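Local coordinates for protein glutathione-specific gamma-glutamylcyclotransferase (Saccharomyces cerevisiae S288c, PDB 5HWK) that cleaves glutathione, and no other gamma-glutamyl peptide, into 5-oxo-L-proline and a cysteinylglycine dipeptide, at residues Trp40-Asp45 with Ala169-Glu174. Residues are numbered along the deposited sequence; the frame is centred on the assembly and turned at random.
Sequences WQSSTD and AFVGPE. With PO4 (phosphate ion), chain D.
A169 O takes two donors from S42: the backbone N at 2.8 Å in a nearly straight bond, and OG at 3.1 Å, which lies in the carbonyl plane on a lone pair. With chi1 at 63°, OG stands between the backbone N and the carbonyl carbon of S42, within reach of that oxygen and against A169 CB. The amide end of Q41 also rests on this methyl, while its OE1 is hydrogen-bonded to N167. The F170 ring runs beside the W40 side chain, its CZ at the indole edge, 4.0 Å from CE3. V171 N closes the pairing on W40 O at 2.8 Å, approaching from above the carbonyl plane. The two backbone bonds, S42 N to A169 O and V171 N to W40 O, flank Q41 and F170 in a single beta bridge, which ties the corner between strands 35-40 and 42-43 of the small antiparallel sheet to the loop before helix 176-185, in this ChaC-family fold. A cis peptide bond joins G172 to P173, whose CA lies over one indole face, 3.7 Å from the centroid of the six-membered ring in a CH-pi contact; G172 CA touches the ring obliquely. On the same face as P173 CA lies E174 N, and E174 O accepts a weak, bent bond from W40 NE1 at 3.2 Å. An alanine in place of W40 would probably open a gap under P173 and leave E174 O without its weak NE1 donor. E174 OE1 is held by a salt bridge to R55 and a hydrogen bond with T179.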
loop_
_atom_site.group_PDB
_atom_site.type_symbol
_atom_site.label_atom_id
_atom_site.label_comp_id
_atom_site.label_asym_id
_atom_site.label_seq_id
_atom_site.Cartn_x
_atom_site.Cartn_y
_atom_site.Cartn_z
ATOM N N TRP A 40 7.630 4.976 4.248
ATOM C CA TRP A 40 9.058 4.718 4.382
ATOM C C TRP A 40 9.791 4.716 3.054
ATOM O O TRP A 40 10.907 4.173 2.968
ATOM C CB TRP A 40 9.297 3.435 5.156
ATOM C CG TRP A 40 8.889 3.515 6.585
ATOM C CD1 TRP A 40 8.457 4.631 7.275
ATOM C CD2 TRP A 40 8.953 2.453 7.532
ATOM N NE1 TRP A 40 8.203 4.291 8.585
ATOM C CE2 TRP A 40 8.501 2.961 8.770
ATOM C CE3 TRP A 40 9.299 1.102 7.443
ATOM C CZ2 TRP A 40 8.393 2.163 9.910
ATOM C CZ3 TRP A 40 9.194 0.309 8.587
ATOM C CH2 TRP A 40 8.752 0.848 9.797
ATOM N N GLN A 41 9.204 5.326 2.022
ATOM C CA GLN A 41 9.830 5.489 0.727
ATOM C C GLN A 41 9.990 6.988 0.473
ATOM O O GLN A 41 9.069 7.767 0.711
ATOM C CB GLN A 41 8.980 4.817 -0.343
ATOM C CG GLN A 41 9.561 4.880 -1.729
ATOM C CD GLN A 41 10.586 3.771 -1.960
ATOM O OE1 GLN A 41 11.009 3.083 -1.022
ATOM N NE2 GLN A 41 10.958 3.568 -3.216
ATOM N N SER A 42 11.185 7.429 0.108
ATOM C CA SER A 42 11.315 8.855 -0.187
ATOM C C SER A 42 10.860 9.178 -1.613
ATOM O O SER A 42 10.870 8.314 -2.489
ATOM C CB SER A 42 12.752 9.278 -0.010
ATOM O OG SER A 42 13.492 8.586 -0.944
ATOM N N SER A 43 10.358 10.412 -1.811
ATOM C CA SER A 43 9.965 10.896 -3.121
ATOM C C SER A 43 10.820 12.119 -3.442
ATOM O O SER A 43 10.858 13.095 -2.663
ATOM C CB SER A 43 8.502 11.281 -3.126
ATOM O OG SER A 43 8.206 11.945 -4.337
ATOM N N THR A 44 11.479 12.093 -4.600
ATOM C CA THR A 44 12.306 13.213 -5.048
ATOM C C THR A 44 11.821 13.859 -6.320
ATOM O O THR A 44 12.381 14.881 -6.697
ATOM C CB THR A 44 13.780 12.806 -5.174
ATOM O OG1 THR A 44 13.870 11.759 -6.135
ATOM C CG2 THR A 44 14.262 12.255 -3.867
ATOM N N ASP A 45 10.776 13.316 -6.975
ATOM C CA ASP A 45 10.278 13.876 -8.226
ATOM C C ASP A 45 8.809 14.252 -8.158
ATOM O O ASP A 45 8.277 14.790 -9.137
ATOM C CB ASP A 45 10.494 12.895 -9.392
ATOM C CG ASP A 45 11.960 12.694 -9.744
ATOM O OD1 ASP A 45 12.801 13.624 -9.582
ATOM O OD2 ASP A 45 12.303 11.585 -10.216
ATOM N N ALA A 169 15.719 4.432 -2.254
ATOM C CA ALA A 169 14.825 5.436 -1.701
ATOM C C ALA A 169 14.193 4.978 -0.386
ATOM O O ALA A 169 13.396 5.707 0.191
ATOM C CB ALA A 169 13.774 5.821 -2.749
ATOM N N PHE A 170 14.528 3.793 0.112
ATOM C CA PHE A 170 13.893 3.327 1.340
ATOM C C PHE A 170 14.492 4.070 2.515
ATOM O O PHE A 170 15.707 4.162 2.643
ATOM C CB PHE A 170 14.109 1.815 1.506
ATOM C CG PHE A 170 13.304 1.177 2.601
ATOM C CD1 PHE A 170 11.974 0.833 2.386
ATOM C CD2 PHE A 170 13.869 0.890 3.826
ATOM C CE1 PHE A 170 11.203 0.181 3.393
ATOM C CE2 PHE A 170 13.126 0.248 4.846
ATOM C CZ PHE A 170 11.798 -0.109 4.625
ATOM N N VAL A 171 13.644 4.562 3.397
ATOM C CA VAL A 171 14.120 5.353 4.532
ATOM C C VAL A 171 13.704 4.741 5.860
ATOM O O VAL A 171 13.943 5.340 6.906
ATOM C CB VAL A 171 13.682 6.833 4.454
ATOM C CG1 VAL A 171 14.341 7.537 3.330
ATOM C CG2 VAL A 171 12.246 6.940 4.191
ATOM N N GLY A 172 13.055 3.574 5.846
ATOM C CA GLY A 172 12.561 3.000 7.088
ATOM C C GLY A 172 13.704 2.321 7.820
ATOM O O GLY A 172 14.804 2.104 7.269
ATOM N N PRO A 173 13.478 1.961 9.105
ATOM C CA PRO A 173 12.301 2.329 9.883
ATOM C C PRO A 173 12.417 3.797 10.292
ATOM O O PRO A 173 13.510 4.359 10.419
ATOM C CB PRO A 173 12.395 1.415 11.102
ATOM C CG PRO A 173 13.861 1.245 11.303
ATOM C CD PRO A 173 14.481 1.245 9.927
ATOM N N GLU A 174 11.283 4.427 10.440
ATOM C CA GLU A 174 11.219 5.793 10.888
ATOM C C GLU A 174 10.015 5.896 11.802
ATOM O O GLU A 174 8.998 5.249 11.538
ATOM C CB GLU A 174 11.016 6.641 9.639
ATOM C CG GLU A 174 11.458 8.049 9.740
ATOM C CD GLU A 174 11.511 8.790 8.405
ATOM O OE1 GLU A 174 10.456 8.912 7.777
ATOM O OE2 GLU A 174 12.586 9.276 8.017
HETATM P P PO4 D . 9.644 9.678 -6.645
HETATM O O1 PO4 D . 11.070 9.802 -6.119
HETATM O O2 PO4 D . 9.624 8.914 -7.951
HETATM O O3 PO4 D . 8.968 11.056 -6.701
HETATM O O4 PO4 D . 8.837 8.849 -5.586
#